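Local coordinates for protein meta cleavage compound hydrolase (PDB 1J1I) that probably cleaves a carbon-carbon bond hydrolytically in the ring-opened intermediate of carbazole breakdown, releasing anthranilate, at residues A47-E52 and L74-T79; Y86-R91 and G117-G122; E161-L166 and N183-Y188; Q203-R206 and G210-Y213; P224-Q229 and L276-L281. One frame throughout, in Å; residues are numbered along the deposited sequence.

Contact 1. Residues A47-E52 and L74-T79; sequences AGAESE and LGFGKT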
# COMPACT_ATOMS: atom_id res chain seq x y z
N ALA A 47 1.89 28.08 -5.10
CA ALA A 47 2.28 29.31 -4.43
C ALA A 47 2.23 29.14 -2.92
O ALA A 47 1.23 28.68 -2.37
CB ALA A 47 1.36 30.46 -4.86
N GLY A 48 3.32 29.51 -2.25
CA GLY A 48 3.36 29.40 -0.80
C GLY A 48 3.64 28.00 -0.27
O GLY A 48 3.59 27.77 0.93
N ALA A 49 3.92 27.06 -1.17
CA ALA A 49 4.20 25.70 -0.73
C ALA A 49 5.61 25.61 -0.18
O ALA A 49 6.56 26.11 -0.78
CB ALA A 49 4.03 24.72 -1.88
N GLU A 50 5.74 25.00 0.99
CA GLU A 50 7.04 24.83 1.64
C GLU A 50 6.97 23.71 2.68
O GLU A 50 5.91 23.13 2.92
CB GLU A 50 7.52 26.15 2.25
CG GLU A 50 6.52 26.90 3.11
CD GLU A 50 6.27 26.22 4.44
OE1 GLU A 50 7.23 26.09 5.23
OE2 GLU A 50 5.11 25.82 4.70
N SER A 51 8.11 23.41 3.29
CA SER A 51 8.23 22.32 4.24
C SER A 51 7.32 22.25 5.46
O SER A 51 6.79 21.18 5.78
CB SER A 51 9.69 22.21 4.70
OG SER A 51 10.54 21.98 3.59
N GLU A 52 7.13 23.36 6.16
CA GLU A 52 6.29 23.34 7.36
C GLU A 52 4.83 23.01 7.05
O GLU A 52 4.25 22.10 7.65
CB GLU A 52 6.40 24.68 8.10
CG GLU A 52 5.72 24.72 9.46
CD GLU A 52 6.20 25.89 10.29
OE1 GLU A 52 6.19 27.03 9.78
OE2 GLU A 52 6.58 25.67 11.46
N LEU A 74 14.50 24.86 -4.38
CA LEU A 74 15.03 26.08 -4.97
C LEU A 74 13.86 26.98 -5.36
O LEU A 74 12.95 26.55 -6.08
CB LEU A 74 15.83 25.72 -6.22
CG LEU A 74 16.38 26.82 -7.13
CD1 LEU A 74 17.46 27.61 -6.42
CD2 LEU A 74 16.93 26.17 -8.40
N GLY A 75 13.88 28.22 -4.88
CA GLY A 75 12.82 29.16 -5.21
C GLY A 75 11.58 29.13 -4.33
O GLY A 75 10.68 29.96 -4.50
N PHE A 76 11.51 28.18 -3.40
CA PHE A 76 10.34 28.07 -2.52
C PHE A 76 10.67 28.33 -1.05
O PHE A 76 11.84 28.29 -0.64
CB PHE A 76 9.71 26.67 -2.62
CG PHE A 76 9.02 26.40 -3.93
CD1 PHE A 76 9.75 26.15 -5.08
CD2 PHE A 76 7.63 26.39 -3.99
CE1 PHE A 76 9.10 25.89 -6.29
CE2 PHE A 76 6.97 26.13 -5.20
CZ PHE A 76 7.71 25.88 -6.35
N GLY A 77 9.63 28.58 -0.27
CA GLY A 77 9.77 28.82 1.16
C GLY A 77 10.86 29.79 1.55
O GLY A 77 10.84 30.95 1.13
N LYS A 78 11.81 29.33 2.36
CA LYS A 78 12.90 30.18 2.81
C LYS A 78 14.21 29.89 2.09
O LYS A 78 15.25 30.47 2.42
CB LYS A 78 13.09 30.04 4.32
CG LYS A 78 11.90 30.51 5.14
CD LYS A 78 12.22 30.51 6.62
CE LYS A 78 11.00 30.88 7.45
NZ LYS A 78 11.29 30.87 8.91
N THR A 79 14.17 28.99 1.12
CA THR A 79 15.37 28.66 0.35
C THR A 79 15.65 29.82 -0.60
O THR A 79 14.74 30.56 -0.96
CB THR A 79 15.17 27.34 -0.43
OG1 THR A 79 15.31 26.25 0.49
CG2 THR A 79 16.19 27.19 -1.55
O HOH W 1 6.87 28.96 -1.19
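The F76 ring turns its edge to the backbone of A49: the carbonyl O of A49 lies near the ring plane, 3.4 Å from F76 CD2, while the A49 methyl comes no closer than 4.5 Å, from CB to F76 CD2. Beside this, E50 CB rests on the bare backbone of G77, 3.7 Å from its CA. G77 follows F76 in a type II' turn closed by T79 N bonding to F76 O, and a CB on G77 would run into E50 CB. A water ties the two loops together, donating to A49 O and accepting from G77 N, each at 2.9 Å. The E50 chain starts toward G77 but then folds away, because CG sits between the backbone N and the carbonyl carbon (chi1 49°) and the chain bends again at chi2. Its OE1 thus caps the helix that follows, taking E52 N at 2.9 Å from above the carboxylate plane, and also meets R29 in a salt bridge; OE2 bonds to G53 N. The A49 side chain is about 7 Å from that of S114, the probable nucleophile, so the paired loops after strands 38-42 and 67-71 help frame the active site of an alpha/beta hydrolase.

Contact 2. Residues Y86-R91 and G117-G122; sequences YTQDRR and GATGLG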
# COMPACT_ATOMS: atom_id res chain seq x y z
N TYR A 86 14.46 28.98 -13.80
CA TYR A 86 14.01 27.90 -12.93
C TYR A 86 13.52 26.70 -13.73
O TYR A 86 12.34 26.59 -14.04
CB TYR A 86 12.91 28.41 -12.00
CG TYR A 86 13.41 29.34 -10.91
CD1 TYR A 86 13.65 28.87 -9.62
CD2 TYR A 86 13.67 30.68 -11.18
CE1 TYR A 86 14.13 29.71 -8.62
CE2 TYR A 86 14.16 31.54 -10.18
CZ TYR A 86 14.39 31.05 -8.91
OH TYR A 86 14.89 31.87 -7.93
N THR A 87 14.45 25.81 -14.07
CA THR A 87 14.13 24.61 -14.83
C THR A 87 14.06 23.40 -13.90
O THR A 87 14.54 23.46 -12.77
CB THR A 87 15.21 24.31 -15.89
OG1 THR A 87 16.42 23.93 -15.24
CG2 THR A 87 15.47 25.55 -16.74
N GLN A 88 13.47 22.31 -14.37
CA GLN A 88 13.38 21.10 -13.55
C GLN A 88 14.81 20.61 -13.32
O GLN A 88 15.14 20.09 -12.26
CB GLN A 88 12.55 20.04 -14.27
CG GLN A 88 12.41 18.72 -13.52
CD GLN A 88 11.92 18.89 -12.09
OE1 GLN A 88 11.22 19.86 -11.77
NE2 GLN A 88 12.26 17.94 -11.23
N ASP A 89 15.66 20.81 -14.32
CA ASP A 89 17.05 20.40 -14.22
C ASP A 89 17.72 21.12 -13.04
O ASP A 89 18.51 20.52 -12.30
CB ASP A 89 17.78 20.76 -15.52
CG ASP A 89 17.03 20.27 -16.75
OD1 ASP A 89 15.84 20.62 -16.93
OD2 ASP A 89 17.66 19.54 -17.55
N ARG A 90 17.39 22.39 -12.87
CA ARG A 90 17.96 23.20 -11.79
C ARG A 90 17.49 22.72 -10.41
O ARG A 90 18.27 22.72 -9.45
CB ARG A 90 17.59 24.67 -11.99
CG ARG A 90 18.57 25.65 -11.39
CD ARG A 90 20.00 25.36 -11.84
NE ARG A 90 20.92 26.43 -11.48
CZ ARG A 90 20.95 27.62 -12.09
NH1 ARG A 90 20.12 27.87 -13.10
NH2 ARG A 90 21.82 28.54 -11.70
N ARG A 91 16.23 22.30 -10.29
CA ARG A 91 15.73 21.80 -9.02
C ARG A 91 16.39 20.46 -8.68
O ARG A 91 16.70 20.18 -7.52
CB ARG A 91 14.21 21.63 -9.05
CG ARG A 91 13.41 22.92 -8.82
CD ARG A 91 11.91 22.64 -8.81
NE ARG A 91 11.42 22.27 -10.14
CZ ARG A 91 11.14 23.14 -11.10
NH1 ARG A 91 11.29 24.44 -10.88
NH2 ARG A 91 10.72 22.71 -12.28
N GLY A 117 8.05 15.35 -5.81
CA GLY A 117 8.19 13.97 -6.21
C GLY A 117 8.96 13.87 -7.52
O GLY A 117 9.84 13.03 -7.67
N ALA A 118 8.63 14.74 -8.46
CA ALA A 118 9.32 14.74 -9.76
C ALA A 118 10.81 15.03 -9.55
O ALA A 118 11.67 14.45 -10.23
CB ALA A 118 8.71 15.80 -10.68
N THR A 119 11.11 15.90 -8.60
CA THR A 119 12.50 16.26 -8.33
C THR A 119 13.25 15.10 -7.66
O THR A 119 14.41 14.85 -7.97
CB THR A 119 12.57 17.55 -7.47
OG1 THR A 119 11.91 18.62 -8.16
CG2 THR A 119 14.03 17.96 -7.24
N GLY A 120 12.58 14.40 -6.75
CA GLY A 120 13.20 13.26 -6.10
C GLY A 120 13.44 12.16 -7.13
O GLY A 120 14.47 11.47 -7.11
N LEU A 121 12.49 12.02 -8.05
CA LEU A 121 12.58 11.02 -9.10
C LEU A 121 13.79 11.34 -9.99
O LEU A 121 14.56 10.45 -10.35
CB LEU A 121 11.29 11.02 -9.94
CG LEU A 121 11.07 9.85 -10.91
CD1 LEU A 121 9.60 9.80 -11.33
CD2 LEU A 121 11.97 9.98 -12.13
N GLY A 122 13.95 12.62 -10.32
CA GLY A 122 15.07 13.04 -11.14
C GLY A 122 16.41 12.69 -10.51
O GLY A 122 17.31 12.17 -11.17
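Q88 OE1 is gripped side-on by R91, one turn further along the same helix, with NE and NH2 each 2.9 Å from this one oxygen. The acceptor lies in the guanidinium plane, but NE stands 38° out of the Q88 carbonyl plane and NH2 tilts from it less. This double hold fixes the rotation of the amide and leaves NE2 pointing across to helix 114-126. There Q88 NE2 donates to T119 OG1 at 3.2 Å, fairly straight (159° at the hydrogen), with the hydroxyl close to the amide plane. The bend at Q88 chi2 (52°) is what swings the amide over to T119. T119 OG1 has a stronger partner in M115 O on its own helix, so the Q88 bond is an addition to a hydroxyl already engaged. Alongside, T119 CG2 packs 3.5 Å from R91 O, and the T119 and R91 side chains cross at about a right angle. T87 caps the start of the helix, its OG1 accepting from R90 N, and T87 O sits 3.7 Å over the plane of the R91 guanidinium. Y213 OH bonds to both Q88 NE2 and A118 O. The contact joins the first turn of helix 88-101 to helix 114-126, which leaves strand 108-113 at the probable nucleophile S114, while W204 and T201 of helix 192-208 cover the near end of helix 88-101.

Contact 3. Residues E161-L166 and N183-Y188; sequences EGMVHL and NSRYTY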
# COMPACT_ATOMS: atom_id res chain seq x y z
N GLU A 161 -8.92 34.07 -0.07
CA GLU A 161 -10.03 33.24 -0.52
C GLU A 161 -9.63 32.34 -1.68
O GLU A 161 -10.11 31.21 -1.79
CB GLU A 161 -11.22 34.12 -0.93
CG GLU A 161 -12.20 34.36 0.20
CD GLU A 161 -12.76 33.07 0.76
OE1 GLU A 161 -13.34 32.28 -0.02
OE2 GLU A 161 -12.62 32.83 1.98
N GLY A 162 -8.75 32.83 -2.54
CA GLY A 162 -8.30 32.03 -3.66
C GLY A 162 -7.54 30.83 -3.15
O GLY A 162 -7.60 29.75 -3.74
N MET A 163 -6.82 31.02 -2.04
CA MET A 163 -6.04 29.95 -1.43
C MET A 163 -6.97 28.92 -0.80
O MET A 163 -6.69 27.72 -0.83
CB MET A 163 -5.12 30.53 -0.35
CG MET A 163 -4.13 29.53 0.23
SD MET A 163 -3.07 28.80 -1.04
CE MET A 163 -1.85 30.11 -1.28
N VAL A 164 -8.08 29.38 -0.23
CA VAL A 164 -9.05 28.48 0.37
C VAL A 164 -9.66 27.60 -0.71
O VAL A 164 -9.77 26.38 -0.54
CB VAL A 164 -10.19 29.26 1.07
CG1 VAL A 164 -11.29 28.29 1.49
CG2 VAL A 164 -9.66 29.99 2.29
N HIS A 165 -10.04 28.22 -1.83
CA HIS A 165 -10.62 27.47 -2.93
C HIS A 165 -9.64 26.45 -3.49
O HIS A 165 -10.02 25.34 -3.84
CB HIS A 165 -11.06 28.42 -4.06
CG HIS A 165 -12.32 29.18 -3.76
ND1 HIS A 165 -13.51 28.55 -3.46
CD2 HIS A 165 -12.58 30.51 -3.73
CE1 HIS A 165 -14.45 29.46 -3.27
NE2 HIS A 165 -13.91 30.65 -3.42
N LEU A 166 -8.37 26.83 -3.57
CA LEU A 166 -7.34 25.94 -4.08
C LEU A 166 -7.19 24.70 -3.20
O LEU A 166 -7.18 23.57 -3.70
CB LEU A 166 -6.00 26.68 -4.20
CG LEU A 166 -4.76 25.94 -4.73
CD1 LEU A 166 -4.22 24.99 -3.68
CD2 LEU A 166 -5.11 25.20 -6.01
N ASN A 183 -3.57 30.62 6.44
CA ASN A 183 -2.85 31.87 6.65
C ASN A 183 -1.35 31.69 6.44
O ASN A 183 -0.70 32.53 5.83
CB ASN A 183 -3.10 32.42 8.05
CG ASN A 183 -4.57 32.65 8.33
OD1 ASN A 183 -5.33 33.05 7.45
ND2 ASN A 183 -4.98 32.42 9.57
N SER A 184 -0.81 30.60 6.97
CA SER A 184 0.62 30.32 6.85
C SER A 184 1.02 30.19 5.38
O SER A 184 1.99 30.81 4.94
CB SER A 184 0.97 29.04 7.61
OG SER A 184 2.36 28.78 7.57
N ARG A 185 0.27 29.40 4.62
CA ARG A 185 0.56 29.20 3.21
C ARG A 185 0.38 30.50 2.42
O ARG A 185 1.17 30.81 1.53
CB ARG A 185 -0.34 28.11 2.61
CG ARG A 185 -0.23 27.98 1.09
CD ARG A 185 -1.11 26.87 0.53
NE ARG A 185 -0.46 25.56 0.58
CZ ARG A 185 0.02 24.92 -0.48
NH1 ARG A 185 -0.07 25.45 -1.69
NH2 ARG A 185 0.60 23.74 -0.32
N TYR A 186 -0.66 31.25 2.76
CA TYR A 186 -0.93 32.51 2.08
C TYR A 186 0.20 33.50 2.34
O TYR A 186 0.60 34.25 1.45
CB TYR A 186 -2.25 33.11 2.56
CG TYR A 186 -2.63 34.38 1.84
CD1 TYR A 186 -2.77 34.39 0.45
CD2 TYR A 186 -2.82 35.57 2.53
CE1 TYR A 186 -3.09 35.56 -0.23
CE2 TYR A 186 -3.14 36.75 1.86
CZ TYR A 186 -3.27 36.73 0.48
OH TYR A 186 -3.59 37.89 -0.20
N THR A 187 0.72 33.50 3.56
CA THR A 187 1.81 34.40 3.93
C THR A 187 3.04 34.11 3.07
O THR A 187 3.69 35.03 2.58
CB THR A 187 2.18 34.26 5.42
OG1 THR A 187 1.07 34.70 6.23
CG2 THR A 187 3.40 35.10 5.75
N TYR A 188 3.36 32.82 2.89
CA TYR A 188 4.51 32.45 2.07
C TYR A 188 4.28 32.80 0.60
O TYR A 188 5.20 33.24 -0.09
CB TYR A 188 4.79 30.94 2.17
CG TYR A 188 5.53 30.51 3.42
CD1 TYR A 188 4.90 29.76 4.40
CD2 TYR A 188 6.87 30.83 3.59
CE1 TYR A 188 5.59 29.32 5.53
CE2 TYR A 188 7.57 30.40 4.72
CZ TYR A 188 6.92 29.65 5.68
OH TYR A 188 7.61 29.21 6.79
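Apolar contact carries this pairing, and most of it comes from M163 lying against the aliphatic part of R185, with Y186 adding a share. M163 SD comes unusually close to R185 CD, 3.2 Å, and M163 CE lies 3.6 Å from R185 CG. The two side chains cross at about a right angle, with the sulfur at the edge of the guanidinium group and near its plane rather than over a face. M163 reaches R185 because CG leaves anti to the backbone N (chi1 -172°) and the chain then bends at both chi2 and chi3, bringing CE round to within 4.2 Å of Y186 CA as well. R185 is extended as far as CD and bends at chi3. An alanine in place of M163 would take away the thioether and is likely to open a gap beside R185 CG and CD, leaving the arginine chain freer to turn.

No hydrogen bond links the two segments themselves. Within 183-188, N183 O accepts from T187 N and T187 OG1, both at 2.8 Å, the two donors reaching it from opposite faces of the carbonyl plane. N183 OD1 takes R160 NE of the other helix, and the Y186 hydroxyl bonds to F158 O in the loop before it.

In the fold, helices 160-170 and 179-190 both belong to the helical excursion between strands 131-137 and 225-230, the lid of this family of hydrolases. Y156 lies on M163 and Y186, A189 of helix 179-190 also packs on M163, and N54 of helix 51-55 touches R185, where the lid meets the core domain.

Contact 4. Residues Q203-R206 and G210-Y213; sequences QWIR and GLFY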
# COMPACT_ATOMS: atom_id res chain seq x y z
N GLN A 203 6.35 29.66 -15.21
CA GLN A 203 6.57 30.09 -16.59
C GLN A 203 7.32 29.03 -17.37
O GLN A 203 6.92 28.66 -18.48
CB GLN A 203 7.36 31.40 -16.61
CG GLN A 203 7.53 31.99 -18.00
CD GLN A 203 8.41 33.22 -18.01
OE1 GLN A 203 8.34 34.04 -17.09
NE2 GLN A 203 9.23 33.36 -19.05
N TRP A 204 8.41 28.52 -16.80
CA TRP A 204 9.19 27.49 -17.48
C TRP A 204 8.35 26.25 -17.72
O TRP A 204 8.37 25.67 -18.80
CB TRP A 204 10.42 27.11 -16.64
CG TRP A 204 11.26 26.09 -17.33
CD1 TRP A 204 12.21 26.33 -18.29
CD2 TRP A 204 11.20 24.67 -17.17
NE1 TRP A 204 12.74 25.14 -18.73
CE2 TRP A 204 12.13 24.10 -18.06
CE3 TRP A 204 10.43 23.82 -16.36
CZ2 TRP A 204 12.33 22.72 -18.17
CZ3 TRP A 204 10.62 22.44 -16.46
CH2 TRP A 204 11.57 21.90 -17.36
N ILE A 205 7.62 25.82 -16.70
CA ILE A 205 6.77 24.64 -16.82
C ILE A 205 5.76 24.86 -17.94
O ILE A 205 5.56 24.01 -18.80
CB ILE A 205 6.03 24.37 -15.49
CG1 ILE A 205 7.04 23.91 -14.43
CG2 ILE A 205 4.95 23.32 -15.69
CD1 ILE A 205 6.46 23.75 -13.05
N ARG A 206 5.14 26.03 -17.92
CA ARG A 206 4.14 26.42 -18.91
C ARG A 206 4.71 26.35 -20.33
O ARG A 206 4.04 25.86 -21.25
CB ARG A 206 3.69 27.85 -18.61
CG ARG A 206 2.19 28.11 -18.69
CD ARG A 206 1.66 28.01 -20.10
NE ARG A 206 0.47 28.84 -20.27
CZ ARG A 206 0.49 30.17 -20.40
NH1 ARG A 206 1.64 30.82 -20.37
NH2 ARG A 206 -0.65 30.84 -20.55
N GLY A 210 4.06 21.58 -19.45
CA GLY A 210 3.87 20.84 -18.21
C GLY A 210 5.18 20.33 -17.65
O GLY A 210 6.23 20.42 -18.30
N LEU A 211 5.12 19.78 -16.44
CA LEU A 211 6.30 19.23 -15.77
C LEU A 211 6.23 17.72 -15.94
O LEU A 211 5.46 17.05 -15.26
CB LEU A 211 6.26 19.58 -14.28
CG LEU A 211 7.54 19.50 -13.44
CD1 LEU A 211 7.16 19.64 -11.97
CD2 LEU A 211 8.27 18.19 -13.67
N PHE A 212 7.05 17.17 -16.83
CA PHE A 212 7.00 15.74 -17.07
C PHE A 212 8.32 15.16 -17.57
O PHE A 212 9.24 15.88 -17.93
CB PHE A 212 5.91 15.44 -18.10
CG PHE A 212 6.21 16.01 -19.46
CD1 PHE A 212 7.09 15.36 -20.33
CD2 PHE A 212 5.66 17.23 -19.85
CE1 PHE A 212 7.41 15.92 -21.56
CE2 PHE A 212 5.98 17.79 -21.09
CZ PHE A 212 6.86 17.14 -21.95
N TYR A 213 8.37 13.83 -17.59
CA TYR A 213 9.52 13.09 -18.08
C TYR A 213 8.96 12.09 -19.07
O TYR A 213 7.78 11.74 -19.01
CB TYR A 213 10.20 12.32 -16.95
CG TYR A 213 10.75 13.16 -15.83
CD1 TYR A 213 10.35 12.94 -14.51
CD2 TYR A 213 11.71 14.15 -16.07
CE1 TYR A 213 10.88 13.68 -13.46
CE2 TYR A 213 12.25 14.89 -15.02
CZ TYR A 213 11.83 14.65 -13.72
OH TYR A 213 12.37 15.36 -12.67
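I205 lays its CG2 methyl over the peptide link between G210 and L211, 3.6 Å from G210 C and equally close to L211 N. The motif is the C-terminal end of a helix: helix 192-208 stops just after this point, and the chain folds back so that G210 closes a turn onto I205, five residues earlier, consistent with a Schellman-like helix end. G210 suits the place, since with phi 126° and psi 172° a CB would be jammed against the preceding carbonyl oxygen.

The same I205 methyl also reaches L211, with CG2 4.2 Å from L211 CB. CG2 leaves anti to the backbone N while CG1 lies beside it; CG2 makes the closest approach to the returning chain, and the ethyl arm runs alongside L211, with CD1 of I205 4.3 Å from L211 CD1. I205 and G210 account for most of the surface covered here.

Both residues are partly exposed, yet the site is not remote from the chemistry: the L211 side chain is about 7 Å from that of S114, the probable nucleophile. L211 and I205 both rest on M115 of helix 114-126, and L211 also touches A118, which sets this lid-helix end down on the nucleophile helix. W204, one residue back, leans on T87 and Q88 instead. The returning chain continues to Y213, whose backbone pairs with G141. At the turn itself, G210 N donates to I205 O at 2.9 Å, with 155° at the hydrogen.

Contact 5. Residues P224-Q229 and L276-L281; sequences PTLVVQ and LSFLSL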
# COMPACT_ATOMS: atom_id res chain seq x y z
N PRO A 224 14.31 1.03 -4.69
CA PRO A 224 12.97 0.62 -4.27
C PRO A 224 12.12 1.88 -4.18
O PRO A 224 12.54 2.90 -3.62
CB PRO A 224 13.21 -0.04 -2.91
CG PRO A 224 14.54 0.53 -2.46
CD PRO A 224 15.32 0.55 -3.74
N THR A 225 10.91 1.80 -4.72
CA THR A 225 10.03 2.95 -4.76
C THR A 225 8.62 2.64 -4.26
O THR A 225 8.11 1.54 -4.45
CB THR A 225 9.92 3.48 -6.21
OG1 THR A 225 11.23 3.87 -6.67
CG2 THR A 225 8.97 4.66 -6.30
N LEU A 226 8.02 3.63 -3.61
CA LEU A 226 6.65 3.50 -3.11
C LEU A 226 5.85 4.59 -3.82
O LEU A 226 6.13 5.78 -3.66
CB LEU A 226 6.61 3.74 -1.60
CG LEU A 226 5.53 3.07 -0.74
CD1 LEU A 226 5.04 4.05 0.32
CD2 LEU A 226 4.38 2.59 -1.59
N VAL A 227 4.88 4.18 -4.63
CA VAL A 227 4.03 5.13 -5.34
C VAL A 227 2.76 5.28 -4.51
O VAL A 227 1.96 4.35 -4.41
CB VAL A 227 3.66 4.61 -6.76
CG1 VAL A 227 2.79 5.63 -7.48
CG2 VAL A 227 4.93 4.34 -7.57
N VAL A 228 2.59 6.45 -3.89
CA VAL A 228 1.42 6.73 -3.05
C VAL A 228 0.46 7.57 -3.88
O VAL A 228 0.88 8.54 -4.52
CB VAL A 228 1.81 7.50 -1.78
CG1 VAL A 228 0.56 7.79 -0.94
CG2 VAL A 228 2.81 6.70 -0.96
N GLN A 229 -0.82 7.21 -3.86
CA GLN A 229 -1.79 7.92 -4.68
C GLN A 229 -3.20 8.00 -4.10
O GLN A 229 -3.75 7.00 -3.63
CB GLN A 229 -1.85 7.25 -6.05
CG GLN A 229 -2.80 7.89 -7.04
CD GLN A 229 -2.36 9.29 -7.43
OE1 GLN A 229 -1.19 9.54 -7.70
NE2 GLN A 229 -3.32 10.21 -7.46
N LEU A 276 6.57 4.61 6.96
CA LEU A 276 7.39 3.92 7.95
C LEU A 276 7.50 2.45 7.59
O LEU A 276 8.58 1.87 7.62
CB LEU A 276 6.79 4.05 9.35
CG LEU A 276 6.92 5.41 10.03
CD1 LEU A 276 6.17 5.40 11.36
CD2 LEU A 276 8.39 5.73 10.25
N SER A 277 6.37 1.85 7.23
CA SER A 277 6.31 0.45 6.87
C SER A 277 7.20 0.18 5.65
O SER A 277 7.98 -0.77 5.64
CB SER A 277 4.86 0.06 6.57
OG SER A 277 4.72 -1.33 6.30
N PHE A 278 7.09 1.02 4.63
CA PHE A 278 7.90 0.87 3.43
C PHE A 278 9.39 0.96 3.75
O PHE A 278 10.18 0.10 3.34
CB PHE A 278 7.53 1.95 2.41
CG PHE A 278 8.39 1.96 1.18
CD1 PHE A 278 8.41 0.86 0.32
CD2 PHE A 278 9.18 3.06 0.87
CE1 PHE A 278 9.19 0.87 -0.84
CE2 PHE A 278 9.97 3.08 -0.28
CZ PHE A 278 9.97 1.99 -1.14
N LEU A 279 9.78 2.00 4.48
CA LEU A 279 11.18 2.19 4.85
C LEU A 279 11.74 1.09 5.75
O LEU A 279 12.94 0.80 5.69
CB LEU A 279 11.36 3.55 5.52
CG LEU A 279 11.03 4.76 4.65
CD1 LEU A 279 11.15 6.04 5.48
CD2 LEU A 279 11.97 4.80 3.45
N SER A 280 10.89 0.47 6.56
CA SER A 280 11.35 -0.59 7.46
C SER A 280 11.84 -1.82 6.70
O SER A 280 12.72 -2.53 7.17
CB SER A 280 10.24 -1.00 8.43
OG SER A 280 9.19 -1.67 7.75
N LEU A 281 11.25 -2.07 5.54
CA LEU A 281 11.65 -3.21 4.72
C LEU A 281 12.95 -2.89 4.00
O LEU A 281 13.81 -3.75 3.84
CB LEU A 281 10.57 -3.53 3.69
CG LEU A 281 9.20 -3.98 4.18
CD1 LEU A 281 8.28 -4.19 2.98
CD2 LEU A 281 9.32 -5.26 5.00
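F278 leaves its helix with CG anti to the backbone N (chi1 175°), which aims the ring at strand 225-230. At its root, F278 CB lies 3.9 Å from L226 CD1. The next atom, F278 CG, meets L226 CG at 3.6 Å, and from there the ring slides beneath the leucine: L226 CB stands 3.5 Å from the ring centroid, only 7° off the normal, a CH-pi contact over the face. Along one side F278 CE1 comes to 3.8 Å from T225 O. At the far end F278 CZ touches T225 C and L226 N, each at 3.5 Å, while P224 O meets the ring edge near its plane, 3.7 Å from CZ. A serine in place of F278 would probably leave L226 without the face it rests on and open a gap between helix and strand.

V227, next to L226, packs on helix 238-247, and L226 also touches W252 and Y254 of strand 251-256. On the helix, S277, S280 and L281 pack against N273 and D270 of the second subunit. A C-terminal helix laid against the sheet's next-to-last strand, with a helix on the strand's other face, is the layered arrangement of the alpha/beta hydrolase fold.

Overall arrangement
Along the chain the five contacts follow in series, each closing before the next opens. Contacts 1 to 4 all come within about 7 to 8 Å of S114, measured between side chains. Contacts 2 and 4 lie about 10 Å apart between centres and touch through Y213, A118 and Q88, and contacts 1 and 2 meet where L74 and G75 reach R90 and Y86. Contact 3, in the lid, touches contact 1 through R185, M163 and Y188, about 13 Å away between centres. Contact 5 stands apart, about 30 Å from contact 3 between centres, on the opposite side of the chain's centre from contacts 1 and 3 and next to the second subunit. The lid thus leans on the loops beside the active site, while contact 5 packs the C-terminal helix 268-281 on strand 225-230.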